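Local coordinates for protein DNA polymerase III beta subunit (Streptococcus pyogenes, PDB 2AVT) that probably encircles DNA as a ring-shaped dimer and holds the replicative polymerase on its template during processive synthesis, at residues Val265-Ser270 with Lys342-Lys347; Arg272-Arg277 with Val311-Asp316; Phe357-Gly362 with Gln370-Val375. All blocks are in the same frame, centred on the assembly; numbering follows the deposited sequence.

Contact 1 of 3, residues Val265-Ser270 with Lys342-Lys347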
ATOM      1  N   VAL A 265      16.406 -13.245 -30.486  1.00 43.26           N
ATOM      2  CA  VAL A 265      15.006 -12.909 -30.277  1.00 44.76           C
ATOM      3  C   VAL A 265      14.491 -13.765 -29.132  1.00 44.94           C
ATOM      4  O   VAL A 265      14.584 -14.991 -29.180  1.00 44.71           O
ATOM      5  CB  VAL A 265      14.155 -13.185 -31.543  1.00 44.94           C
ATOM      6  CG1 VAL A 265      12.708 -12.800 -31.289  1.00 43.67           C
ATOM      7  CG2 VAL A 265      14.707 -12.397 -32.728  1.00 43.14           C
ATOM      8  N   PHE A 266      13.963 -13.115 -28.098  1.00 45.01           N
ATOM      9  CA  PHE A 266      13.438 -13.832 -26.939  1.00 43.60           C
ATOM     10  C   PHE A 266      11.971 -13.522 -26.721  1.00 43.44           C
ATOM     11  O   PHE A 266      11.435 -12.545 -27.240  1.00 45.19           O
ATOM     12  CB  PHE A 266      14.131 -13.413 -25.635  1.00 43.33           C
ATOM     13  CG  PHE A 266      15.629 -13.492 -25.652  1.00 40.78           C
ATOM     14  CD1 PHE A 266      16.389 -12.462 -26.177  1.00 40.90           C
ATOM     15  CD2 PHE A 266      16.278 -14.547 -25.038  1.00 39.70           C
ATOM     16  CE1 PHE A 266      17.765 -12.482 -26.081  1.00 40.30           C
ATOM     17  CE2 PHE A 266      17.649 -14.572 -24.941  1.00 38.39           C
ATOM     18  CZ  PHE A 266      18.393 -13.537 -25.459  1.00 39.58           C
ATOM     19  N   ASN A 267      11.331 -14.361 -25.923  1.00 44.36           N
ATOM     20  CA  ASN A 267       9.949 -14.137 -25.548  1.00 44.45           C
ATOM     21  C   ASN A 267      10.120 -13.025 -24.505  1.00 44.97           C
ATOM     22  O   ASN A 267      10.825 -13.206 -23.507  1.00 45.31           O
ATOM     23  CB  ASN A 267       9.374 -15.392 -24.899  1.00 43.79           C
ATOM     24  CG  ASN A 267       8.001 -15.168 -24.320  1.00 45.18           C
ATOM     25  OD1 ASN A 267       7.016 -15.721 -24.803  1.00 44.41           O
ATOM     26  ND2 ASN A 267       7.924 -14.347 -23.279  1.00 44.57           N
ATOM     27  N   THR A 268       9.505 -11.872 -24.745  1.00 44.00           N
ATOM     28  CA  THR A 268       9.631 -10.733 -23.841  1.00 43.48           C
ATOM     29  C   THR A 268       9.463 -11.057 -22.352  1.00 44.19           C
ATOM     30  O   THR A 268      10.321 -10.710 -21.534  1.00 42.06           O
ATOM     31  CB  THR A 268       8.628  -9.631 -24.220  1.00 41.85           C
ATOM     32  OG1 THR A 268       8.869  -9.219 -25.568  1.00 41.28           O
ATOM     33  CG2 THR A 268       8.775  -8.433 -23.301  1.00 38.88           C
ATOM     34  N   GLN A 269       8.370 -11.735 -22.013  1.00 45.04           N
ATOM     35  CA  GLN A 269       8.069 -12.075 -20.627  1.00 46.55           C
ATOM     36  C   GLN A 269       9.010 -13.071 -19.950  1.00 46.94           C
ATOM     37  O   GLN A 269       9.444 -12.839 -18.823  1.00 46.76           O
ATOM     38  CB  GLN A 269       6.634 -12.591 -20.518  1.00 48.78           C
ATOM     39  CG  GLN A 269       6.160 -12.785 -19.079  1.00 51.30           C
ATOM     40  CD  GLN A 269       4.707 -13.214 -18.986  1.00 52.23           C
ATOM     41  OE1 GLN A 269       4.353 -14.345 -19.320  1.00 53.86           O
ATOM     42  NE2 GLN A 269       3.853 -12.301 -18.536  1.00 54.17           N
ATOM     43  N   SER A 270       9.320 -14.177 -20.621  1.00 46.82           N
ATOM     44  CA  SER A 270      10.201 -15.179 -20.031  1.00 46.74           C
ATOM     45  C   SER A 270      11.584 -14.607 -19.746  1.00 46.79           C
ATOM     46  O   SER A 270      12.205 -14.952 -18.741  1.00 47.56           O
ATOM     47  CB  SER A 270      10.320 -16.410 -20.941  1.00 48.25           C
ATOM     48  OG  SER A 270      11.051 -16.127 -22.120  1.00 50.61           O
ATOM     49  N   LYS A 342       5.539  -4.096 -25.168  1.00 36.27           N
ATOM     50  CA  LYS A 342       4.247  -4.771 -25.157  1.00 39.33           C
ATOM     51  C   LYS A 342       4.200  -6.015 -26.034  1.00 40.55           C
ATOM     52  O   LYS A 342       3.385  -6.907 -25.797  1.00 41.99           O
ATOM     53  CB  LYS A 342       3.134  -3.819 -25.609  1.00 42.10           C
ATOM     54  CG  LYS A 342       2.885  -2.624 -24.707  1.00 45.94           C
ATOM     55  CD  LYS A 342       1.776  -1.753 -25.299  1.00 49.69           C
ATOM     56  CE  LYS A 342       1.502  -0.499 -24.477  1.00 49.97           C
ATOM     57  NZ  LYS A 342       0.469   0.356 -25.142  1.00 50.86           N
ATOM     58  N   SER A 343       5.066  -6.079 -27.040  1.00 40.67           N
ATOM     59  CA  SER A 343       5.079  -7.221 -27.953  1.00 41.83           C
ATOM     60  C   SER A 343       5.512  -8.533 -27.307  1.00 42.76           C
ATOM     61  O   SER A 343       6.320  -8.552 -26.374  1.00 42.73           O
ATOM     62  CB  SER A 343       5.982  -6.938 -29.153  1.00 41.19           C
ATOM     63  OG  SER A 343       7.329  -6.814 -28.749  1.00 44.78           O
ATOM     64  N   GLU A 344       4.974  -9.633 -27.822  1.00 42.10           N
ATOM     65  CA  GLU A 344       5.293 -10.947 -27.301  1.00 42.87           C
ATOM     66  C   GLU A 344       6.788 -11.243 -27.388  1.00 41.60           C
ATOM     67  O   GLU A 344       7.331 -11.955 -26.550  1.00 41.47           O
ATOM     68  CB  GLU A 344       4.498 -12.019 -28.057  1.00 45.02           C
ATOM     69  CG  GLU A 344       4.675 -13.426 -27.501  1.00 50.32           C
ATOM     70  CD  GLU A 344       3.774 -14.453 -28.172  1.00 53.58           C
ATOM     71  OE1 GLU A 344       2.538 -14.340 -28.046  1.00 54.45           O
ATOM     72  OE2 GLU A 344       4.303 -15.378 -28.827  1.00 55.05           O
ATOM     73  N   THR A 345       7.461 -10.686 -28.390  1.00 41.28           N
ATOM     74  CA  THR A 345       8.892 -10.936 -28.543  1.00 40.64           C
ATOM     75  C   THR A 345       9.711  -9.655 -28.583  1.00 38.98           C
ATOM     76  O   THR A 345       9.182  -8.573 -28.840  1.00 38.68           O
ATOM     77  CB  THR A 345       9.194 -11.731 -29.841  1.00 40.92           C
ATOM     78  OG1 THR A 345       9.042 -10.871 -30.975  1.00 43.30           O
ATOM     79  CG2 THR A 345       8.238 -12.896 -29.990  1.00 39.96           C
ATOM     80  N   VAL A 346      11.008  -9.791 -28.322  1.00 36.94           N
ATOM     81  CA  VAL A 346      11.930  -8.661 -28.347  1.00 36.23           C
ATOM     82  C   VAL A 346      13.179  -9.055 -29.125  1.00 37.54           C
ATOM     83  O   VAL A 346      13.669 -10.177 -29.003  1.00 39.78           O
ATOM     84  CB  VAL A 346      12.342  -8.219 -26.920  1.00 34.39           C
ATOM     85  CG1 VAL A 346      12.847  -9.413 -26.123  1.00 33.28           C
ATOM     86  CG2 VAL A 346      13.421  -7.147 -26.999  1.00 31.75           C
ATOM     87  N   LYS A 347      13.684  -8.126 -29.926  1.00 38.29           N
ATOM     88  CA  LYS A 347      14.869  -8.362 -30.739  1.00 40.33           C
ATOM     89  C   LYS A 347      16.056  -7.626 -30.129  1.00 39.58           C
ATOM     90  O   LYS A 347      16.030  -6.405 -29.998  1.00 38.01           O
ATOM     91  CB  LYS A 347      14.630  -7.851 -32.160  1.00 41.10           C
ATOM     92  CG  LYS A 347      14.628  -8.919 -33.230  1.00 45.32           C
ATOM     93  CD  LYS A 347      14.418  -8.290 -34.607  1.00 47.56           C
ATOM     94  CE  LYS A 347      14.535  -9.314 -35.720  1.00 49.33           C
ATOM     95  NZ  LYS A 347      14.281  -8.696 -37.056  1.00 53.04           N
TER
HETATM   96  O   HOH W   1       6.343 -12.096 -23.808  1.00 38.91           O
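The flat groups meeting between Phe266 and Val346 are their peptide units. Phe266 N reaches Val346 O at 3.1 Å, and Val346 N returns the bond to Phe266 O at 3.0 Å. Beside these bonds, Val265 CA and Thr345 CA add C-H...O contacts to Val346 O and Phe266 O. The Phe266 side chain packs on Ile317, and CB of Phe266 rests 4.2 Å from Val346 CG1. On the sheet face of Val265 and Lys347, CG2 of Val265 lies 3.5 Å from CG of Lys347. These are neighbouring antiparallel strands of the C-terminal domain, and 265-267 passes directly into a helix, with Asn267 at its N-cap. Thr268, in the first turn, then grips the 342-347 backbone twice: its N bonds to Glu344 O at 2.8 Å and its OG1 gives its proton to Ser343 O at 2.8 Å, each donor tilted 32° from the carbonyl plane. OG1 stands anti to the carbonyl carbon (chi1 -59°), beside Thr268 N. Water 1 takes the N-H of Gln269 and donates to Glu344 O, while Ser343 OG bonds Thr345 O at 2.6 Å.

Contact 2 of 3, residues Arg272-Arg277 with Val311-Asp316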
ATOM      1  N   ARG A 272      12.225 -11.479 -19.063  1.00 43.96           N
ATOM      2  CA  ARG A 272      12.077 -10.547 -17.953  1.00 44.22           C
ATOM      3  C   ARG A 272      12.107 -11.333 -16.648  1.00 43.51           C
ATOM      4  O   ARG A 272      12.773 -10.931 -15.695  1.00 43.44           O
ATOM      5  CB  ARG A 272      10.760  -9.769 -18.073  1.00 45.42           C
ATOM      6  CG  ARG A 272      10.543  -8.726 -16.969  1.00 45.69           C
ATOM      7  CD  ARG A 272       9.408  -7.762 -17.311  1.00 46.46           C
ATOM      8  NE  ARG A 272       8.137  -8.453 -17.521  1.00 49.30           N
ATOM      9  CZ  ARG A 272       7.447  -9.058 -16.560  1.00 51.54           C
ATOM     10  NH1 ARG A 272       7.895  -9.059 -15.308  1.00 52.41           N
ATOM     11  NH2 ARG A 272       6.302  -9.666 -16.850  1.00 53.46           N
ATOM     12  N   HIS A 273      11.398 -12.460 -16.617  1.00 43.13           N
ATOM     13  CA  HIS A 273      11.355 -13.299 -15.426  1.00 44.09           C
ATOM     14  C   HIS A 273      12.744 -13.819 -15.073  1.00 44.75           C
ATOM     15  O   HIS A 273      13.117 -13.879 -13.898  1.00 43.97           O
ATOM     16  CB  HIS A 273      10.404 -14.489 -15.625  1.00 45.18           C
ATOM     17  CG  HIS A 273       8.955 -14.112 -15.677  1.00 45.53           C
ATOM     18  ND1 HIS A 273       8.467 -12.951 -15.117  1.00 46.13           N
ATOM     19  CD2 HIS A 273       7.884 -14.760 -16.192  1.00 46.20           C
ATOM     20  CE1 HIS A 273       7.156 -12.899 -15.287  1.00 46.15           C
ATOM     21  NE2 HIS A 273       6.777 -13.984 -15.937  1.00 46.13           N
ATOM     22  N   ALA A 274      13.510 -14.196 -16.093  1.00 44.76           N
ATOM     23  CA  ALA A 274      14.860 -14.706 -15.887  1.00 45.02           C
ATOM     24  C   ALA A 274      15.730 -13.622 -15.271  1.00 44.56           C
ATOM     25  O   ALA A 274      16.446 -13.865 -14.299  1.00 45.82           O
ATOM     26  CB  ALA A 274      15.455 -15.160 -17.212  1.00 44.97           C
ATOM     27  N   MET A 275      15.658 -12.425 -15.839  1.00 43.24           N
ATOM     28  CA  MET A 275      16.440 -11.298 -15.359  1.00 43.06           C
ATOM     29  C   MET A 275      16.030 -10.855 -13.956  1.00 44.05           C
ATOM     30  O   MET A 275      16.848 -10.315 -13.210  1.00 43.36           O
ATOM     31  CB  MET A 275      16.312 -10.122 -16.324  1.00 43.58           C
ATOM     32  CG  MET A 275      16.878 -10.400 -17.703  1.00 44.61           C
ATOM     33  SD  MET A 275      18.610 -10.887 -17.632  1.00 46.06           S
ATOM     34  CE  MET A 275      18.458 -12.665 -17.733  1.00 40.78           C
ATOM     35  N   GLU A 276      14.767 -11.066 -13.600  1.00 43.61           N
ATOM     36  CA  GLU A 276      14.309 -10.681 -12.269  1.00 44.73           C
ATOM     37  C   GLU A 276      15.008 -11.559 -11.224  1.00 45.12           C
ATOM     38  O   GLU A 276      15.361 -11.084 -10.146  1.00 47.17           O
ATOM     39  CB  GLU A 276      12.779 -10.797 -12.174  1.00 43.16           C
ATOM     40  CG  GLU A 276      12.056  -9.774 -13.057  1.00 43.04           C
ATOM     41  CD  GLU A 276      10.543  -9.933 -13.078  1.00 41.96           C
ATOM     42  OE1 GLU A 276      10.061 -11.080 -13.010  1.00 41.74           O
ATOM     43  OE2 GLU A 276       9.837  -8.908 -13.187  1.00 41.65           O
ATOM     44  N   ARG A 277      15.228 -12.830 -11.555  1.00 44.90           N
ATOM     45  CA  ARG A 277      15.914 -13.740 -10.647  1.00 45.38           C
ATOM     46  C   ARG A 277      17.377 -13.333 -10.555  1.00 47.15           C
ATOM     47  O   ARG A 277      17.992 -13.408  -9.489  1.00 47.17           O
ATOM     48  CB  ARG A 277      15.853 -15.175 -11.152  1.00 43.39           C
ATOM     49  CG  ARG A 277      14.478 -15.755 -11.267  1.00 42.03           C
ATOM     50  CD  ARG A 277      14.578 -17.206 -11.683  1.00 44.69           C
ATOM     51  NE  ARG A 277      13.301 -17.698 -12.174  1.00 49.81           N
ATOM     52  CZ  ARG A 277      12.794 -17.395 -13.363  1.00 49.31           C
ATOM     53  NH1 ARG A 277      13.465 -16.611 -14.192  1.00 51.94           N
ATOM     54  NH2 ARG A 277      11.601 -17.850 -13.708  1.00 51.93           N
ATOM     55  N   VAL A 311      23.884 -17.775  -9.599  1.00 56.07           N
ATOM     56  CA  VAL A 311      22.807 -17.982 -10.562  1.00 56.15           C
ATOM     57  C   VAL A 311      23.331 -18.533 -11.886  1.00 56.28           C
ATOM     58  O   VAL A 311      24.190 -17.926 -12.528  1.00 55.93           O
ATOM     59  CB  VAL A 311      22.056 -16.672 -10.884  1.00 55.62           C
ATOM     60  CG1 VAL A 311      20.920 -16.959 -11.848  1.00 56.88           C
ATOM     61  CG2 VAL A 311      21.519 -16.049  -9.620  1.00 56.71           C
ATOM     62  N   ASN A 312      22.799 -19.688 -12.277  1.00 56.19           N
ATOM     63  CA  ASN A 312      23.151 -20.358 -13.527  1.00 56.09           C
ATOM     64  C   ASN A 312      21.824 -20.717 -14.188  1.00 55.62           C
ATOM     65  O   ASN A 312      21.143 -21.653 -13.764  1.00 55.26           O
ATOM     66  CB  ASN A 312      23.960 -21.630 -13.245  1.00 57.35           C
ATOM     67  CG  ASN A 312      24.114 -22.517 -14.475  1.00 60.31           C
ATOM     68  OD1 ASN A 312      23.131 -23.032 -15.016  1.00 61.45           O
ATOM     69  ND2 ASN A 312      25.353 -22.702 -14.920  1.00 61.12           N
ATOM     70  N   GLU A 313      21.453 -19.979 -15.229  1.00 54.83           N
ATOM     71  CA  GLU A 313      20.181 -20.233 -15.889  1.00 55.36           C
ATOM     72  C   GLU A 313      20.212 -20.231 -17.417  1.00 54.94           C
ATOM     73  O   GLU A 313      20.641 -19.260 -18.039  1.00 54.65           O
ATOM     74  CB  GLU A 313      19.156 -19.206 -15.403  1.00 55.01           C
ATOM     75  CG  GLU A 313      17.735 -19.473 -15.853  1.00 55.90           C
ATOM     76  CD  GLU A 313      16.778 -18.383 -15.411  1.00 57.44           C
ATOM     77  OE1 GLU A 313      16.764 -18.049 -14.206  1.00 57.43           O
ATOM     78  OE2 GLU A 313      16.038 -17.860 -16.268  1.00 58.43           O
ATOM     79  N   ASP A 314      19.738 -21.325 -18.006  1.00 55.42           N
ATOM     80  CA  ASP A 314      19.663 -21.469 -19.461  1.00 55.65           C
ATOM     81  C   ASP A 314      18.473 -20.645 -19.954  1.00 55.38           C
ATOM     82  O   ASP A 314      17.365 -20.792 -19.443  1.00 54.58           O
ATOM     83  CB  ASP A 314      19.442 -22.937 -19.843  1.00 56.65           C
ATOM     84  CG  ASP A 314      20.628 -23.823 -19.501  1.00 58.43           C
ATOM     85  OD1 ASP A 314      21.103 -23.766 -18.344  1.00 59.52           O
ATOM     86  OD2 ASP A 314      21.076 -24.585 -20.383  1.00 58.31           O
ATOM     87  N   LEU A 315      18.696 -19.789 -20.947  1.00 54.77           N
ATOM     88  CA  LEU A 315      17.623 -18.958 -21.481  1.00 54.53           C
ATOM     89  C   LEU A 315      17.034 -19.497 -22.784  1.00 55.72           C
ATOM     90  O   LEU A 315      17.755 -19.756 -23.745  1.00 55.87           O
ATOM     91  CB  LEU A 315      18.122 -17.530 -21.709  1.00 53.35           C
ATOM     92  CG  LEU A 315      18.557 -16.764 -20.459  1.00 53.64           C
ATOM     93  CD1 LEU A 315      19.014 -15.362 -20.836  1.00 52.99           C
ATOM     94  CD2 LEU A 315      17.401 -16.706 -19.485  1.00 52.33           C
ATOM     95  N   ASP A 316      15.715 -19.665 -22.803  1.00 56.66           N
ATOM     96  CA  ASP A 316      15.018 -20.144 -23.993  1.00 57.17           C
ATOM     97  C   ASP A 316      14.982 -18.984 -24.988  1.00 56.29           C
ATOM     98  O   ASP A 316      14.793 -17.834 -24.593  1.00 55.36           O
ATOM     99  CB  ASP A 316      13.594 -20.574 -23.624  1.00 59.10           C
ATOM    100  CG  ASP A 316      12.833 -21.165 -24.799  1.00 61.71           C
ATOM    101  OD1 ASP A 316      13.362 -21.150 -25.933  1.00 63.69           O
ATOM    102  OD2 ASP A 316      11.699 -21.646 -24.590  1.00 62.53           O
TER
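Ala274 and Leu315 make the tight part of this contact: CB of Ala274 sits 3.4 Å from CD2 of Leu315, closer than carbons usually pack. The same methyl group also approaches OE2 of Glu313, but that approach is unusually short in the model and its exact value is doubtful. Glu313 reaches the helix because its CG is anti to the backbone N (chi1 -172°) and the chain continues extended. There it meets Arg277, whose side chain it crosses at about a right angle. The guanidinium and carboxylate planes stand 80° apart and OE2 of Glu313 lies well out of the guanidinium plane, 3.5 Å from NH1 of Arg277, so the salt bridge acts through charge without an N-H directed at the oxygen. CD of Arg277 is 3.4 Å from Glu313 OE1, which takes its hydrogen bond from elsewhere, from Ser111 of the second subunit.

Packing is slacker at the margins. CE of Met275 is 4.1 Å from Leu315 CD1, and Val311 CG2 comes no nearer than 4.4 Å to Arg277 O. No hydrogen bond joins the two segments. On the partly exposed side of the helix, turned from the strand, Glu276 is instead held by helix neighbours, through a His273 ND1 bond to its OE1 and a weak, charged bond from Arg272 NH1 to its OE2. The strand runs nearly antiparallel to the helix and pairs with an antiparallel strand of the second subunit, so this is helix-on-sheet packing at the dimer interface, where the sheet continues from one subunit into the next.

Contact 3 of 3, residues Phe357-Gly362 with Gln370-Val375; sequences FTLTPG and QLITPV
Ile372 lies over one face of the Phe357 ring, with its CB 3.6 Å above the ring plane and offset toward the rim, in a CH-pi contact. Its CG2 branch lies above the same face, out past the far end of the ring, 3.5 Å from CZ, and the two side chains cross obliquely. Phe357 CG stands between the backbone N and the carbonyl carbon (chi1 59°), which starts the ring toward the partner strand. CD1 of Phe357 lies 3.3 Å from Ile372 O. Phe350 and Phe329 also meet this ring, making it part of an aromatic cluster.

Leu359 shares this sheet face. Its CD2 is turned back over the partner strand, 3.2 Å from Gln370 O and 4.0 Å from Ile372 CD1, so one methyl group spans two residues. Gln370 extends from the same face; OE1 bonds to Ser337, while NE2 donates to water 2, which passes a hydrogen bond on to Leu359 O. Thr358 and Leu371 sit together on the other face.

Four backbone bonds pair the strands, two between Phe357 and Ile372 and two between Leu359 and Gln370, from 2.9 Å for Leu359 N to Gln370 O upward. The strands form a beta hairpin, and Leu371 bonds onward to Met185. The hairpin therefore links the C-terminal domain's strands to those of the central domain in one continuous antiparallel sheet.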
ATOM      1  N   PHE A 357      24.113  -2.347 -26.307  1.00 43.75           N
ATOM      2  CA  PHE A 357      23.300  -3.264 -27.096  1.00 44.63           C
ATOM      3  C   PHE A 357      21.877  -2.718 -27.160  1.00 45.99           C
ATOM      4  O   PHE A 357      21.358  -2.201 -26.171  1.00 46.51           O
ATOM      5  CB  PHE A 357      23.329  -4.679 -26.497  1.00 44.96           C
ATOM      6  CG  PHE A 357      22.834  -4.770 -25.078  1.00 46.17           C
ATOM      7  CD1 PHE A 357      23.681  -4.499 -24.015  1.00 46.10           C
ATOM      8  CD2 PHE A 357      21.537  -5.175 -24.806  1.00 45.57           C
ATOM      9  CE1 PHE A 357      23.245  -4.637 -22.709  1.00 46.55           C
ATOM     10  CE2 PHE A 357      21.096  -5.317 -23.502  1.00 45.52           C
ATOM     11  CZ  PHE A 357      21.949  -5.048 -22.453  1.00 46.06           C
ATOM     12  N   THR A 358      21.258  -2.822 -28.335  1.00 46.59           N
ATOM     13  CA  THR A 358      19.911  -2.298 -28.544  1.00 45.40           C
ATOM     14  C   THR A 358      18.802  -3.330 -28.462  1.00 45.26           C
ATOM     15  O   THR A 358      19.004  -4.520 -28.719  1.00 45.92           O
ATOM     16  CB  THR A 358      19.782  -1.617 -29.918  1.00 45.26           C
ATOM     17  OG1 THR A 358      19.957  -2.598 -30.947  1.00 44.63           O
ATOM     18  CG2 THR A 358      20.824  -0.521 -30.075  1.00 42.61           C
ATOM     19  N   LEU A 359      17.612  -2.846 -28.123  1.00 43.29           N
ATOM     20  CA  LEU A 359      16.440  -3.692 -28.003  1.00 41.23           C
ATOM     21  C   LEU A 359      15.305  -3.025 -28.784  1.00 40.50           C
ATOM     22  O   LEU A 359      15.129  -1.810 -28.724  1.00 38.94           O
ATOM     23  CB  LEU A 359      16.029  -3.834 -26.529  1.00 43.40           C
ATOM     24  CG  LEU A 359      17.088  -4.040 -25.435  1.00 43.24           C
ATOM     25  CD1 LEU A 359      17.970  -5.211 -25.792  1.00 46.78           C
ATOM     26  CD2 LEU A 359      17.931  -2.783 -25.272  1.00 42.15           C
ATOM     27  N   THR A 360      14.550  -3.822 -29.530  1.00 40.09           N
ATOM     28  CA  THR A 360      13.424  -3.298 -30.296  1.00 40.05           C
ATOM     29  C   THR A 360      12.324  -4.339 -30.247  1.00 39.62           C
ATOM     30  O   THR A 360      12.594  -5.540 -30.192  1.00 38.42           O
ATOM     31  CB  THR A 360      13.797  -3.010 -31.789  1.00 39.53           C
ATOM     32  OG1 THR A 360      14.206  -4.223 -32.435  1.00 38.23           O
ATOM     33  CG2 THR A 360      14.923  -1.999 -31.874  1.00 37.72           C
ATOM     34  N   PRO A 361      11.064  -3.890 -30.252  1.00 41.64           N
ATOM     35  CA  PRO A 361       9.912  -4.797 -30.207  1.00 42.88           C
ATOM     36  C   PRO A 361       9.982  -5.831 -31.327  1.00 44.34           C
ATOM     37  O   PRO A 361      10.454  -5.532 -32.420  1.00 46.82           O
ATOM     38  CB  PRO A 361       8.723  -3.847 -30.340  1.00 43.00           C
ATOM     39  CG  PRO A 361       9.290  -2.697 -31.140  1.00 42.43           C
ATOM     40  CD  PRO A 361      10.641  -2.502 -30.497  1.00 41.69           C
ATOM     41  N   GLY A 362       9.518  -7.045 -31.051  1.00 45.82           N
ATOM     42  CA  GLY A 362       9.562  -8.099 -32.052  1.00 46.99           C
ATOM     43  C   GLY A 362       8.549  -7.984 -33.177  1.00 48.22           C
ATOM     44  O   GLY A 362       8.825  -8.386 -34.310  1.00 49.29           O
ATOM     45  N   GLN A 370      15.639   0.979 -27.745  1.00 36.23           N
ATOM     46  CA  GLN A 370      16.196   1.205 -26.416  1.00 36.96           C
ATOM     47  C   GLN A 370      17.663   0.794 -26.457  1.00 37.30           C
ATOM     48  O   GLN A 370      18.025  -0.178 -27.121  1.00 36.58           O
ATOM     49  CB  GLN A 370      15.447   0.394 -25.357  1.00 35.55           C
ATOM     50  CG  GLN A 370      13.989   0.811 -25.179  1.00 34.46           C
ATOM     51  CD  GLN A 370      13.293   0.018 -24.102  1.00 33.14           C
ATOM     52  OE1 GLN A 370      13.431   0.309 -22.911  1.00 36.21           O
ATOM     53  NE2 GLN A 370      12.554  -1.002 -24.508  1.00 33.01           N
ATOM     54  N   LEU A 371      18.494   1.545 -25.740  1.00 38.31           N
ATOM     55  CA  LEU A 371      19.937   1.316 -25.703  1.00 40.31           C
ATOM     56  C   LEU A 371      20.399   1.090 -24.254  1.00 39.97           C
ATOM     57  O   LEU A 371      20.043   1.858 -23.364  1.00 39.25           O
ATOM     58  CB  LEU A 371      20.633   2.547 -26.300  1.00 42.15           C
ATOM     59  CG  LEU A 371      22.056   2.520 -26.872  1.00 46.34           C
ATOM     60  CD1 LEU A 371      22.084   1.674 -28.131  1.00 46.26           C
ATOM     61  CD2 LEU A 371      22.501   3.943 -27.206  1.00 45.70           C
ATOM     62  N   ILE A 372      21.184   0.041 -24.024  1.00 39.93           N
ATOM     63  CA  ILE A 372      21.693  -0.269 -22.689  1.00 40.51           C
ATOM     64  C   ILE A 372      23.206  -0.449 -22.699  1.00 41.82           C
ATOM     65  O   ILE A 372      23.739  -1.281 -23.438  1.00 41.20           O
ATOM     66  CB  ILE A 372      21.087  -1.569 -22.134  1.00 40.81           C
ATOM     67  CG1 ILE A 372      19.592  -1.392 -21.873  1.00 41.48           C
ATOM     68  CG2 ILE A 372      21.814  -1.970 -20.851  1.00 41.11           C
ATOM     69  CD1 ILE A 372      18.903  -2.671 -21.416  1.00 40.78           C
ATOM     70  N   THR A 373      23.896   0.329 -21.877  1.00 41.96           N
ATOM     71  CA  THR A 373      25.347   0.243 -21.792  1.00 42.01           C
ATOM     72  C   THR A 373      25.745  -0.906 -20.876  1.00 42.81           C
ATOM     73  O   THR A 373      25.242  -1.034 -19.761  1.00 43.24           O
ATOM     74  CB  THR A 373      25.939   1.543 -21.256  1.00 42.01           C
ATOM     75  OG1 THR A 373      25.624   2.613 -22.158  1.00 41.21           O
ATOM     76  CG2 THR A 373      27.445   1.420 -21.110  1.00 42.32           C
ATOM     77  N   PRO A 374      26.655  -1.769 -21.346  1.00 43.51           N
ATOM     78  CA  PRO A 374      27.136  -2.922 -20.583  1.00 43.23           C
ATOM     79  C   PRO A 374      28.235  -2.573 -19.580  1.00 42.91           C
ATOM     80  O   PRO A 374      28.680  -1.428 -19.493  1.00 41.42           O
ATOM     81  CB  PRO A 374      27.623  -3.864 -21.676  1.00 42.73           C
ATOM     82  CG  PRO A 374      28.211  -2.908 -22.666  1.00 42.81           C
ATOM     83  CD  PRO A 374      27.198  -1.779 -22.718  1.00 43.18           C
ATOM     84  N   VAL A 375      28.671  -3.579 -18.834  1.00 44.49           N
ATOM     85  CA  VAL A 375      29.716  -3.402 -17.833  1.00 47.71           C
ATOM     86  C   VAL A 375      30.978  -4.174 -18.223  1.00 48.86           C
ATOM     87  O   VAL A 375      30.930  -5.388 -18.438  1.00 48.71           O
ATOM     88  CB  VAL A 375      29.230  -3.897 -16.440  1.00 46.92           C
ATOM     89  CG1 VAL A 375      30.338  -3.743 -15.410  1.00 46.88           C
ATOM     90  CG2 VAL A 375      27.996  -3.110 -16.012  1.00 46.77           C
TER
HETATM   91  O   HOH W   2      12.753  -1.058 -27.412  1.00 33.85           O

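Overall arrangement
Contacts 1 and 3 belong to one antiparallel sheet and meet directly, since strands 345-350 and 357-361 are neighbours: Lys347 N lies 2.8 Å from Thr360 O. Both rest on regular backbone pairing and each has one bridging water, but contact 3 is buried and lined by aromatic and aliphatic groups, whereas contact 1 is partly exposed and adds threonine and serine bonds where strand turns to helix. Contact 2 uses that same helix, 268-282, from the side of another sheet. Though also buried, it has no hydrogen bond between its segments and rests mainly on side chains, a close methyl contact and a salt bridge with no N-H directed at the oxygen, and it borders the second subunit. Contacts 2 and 3 do not touch.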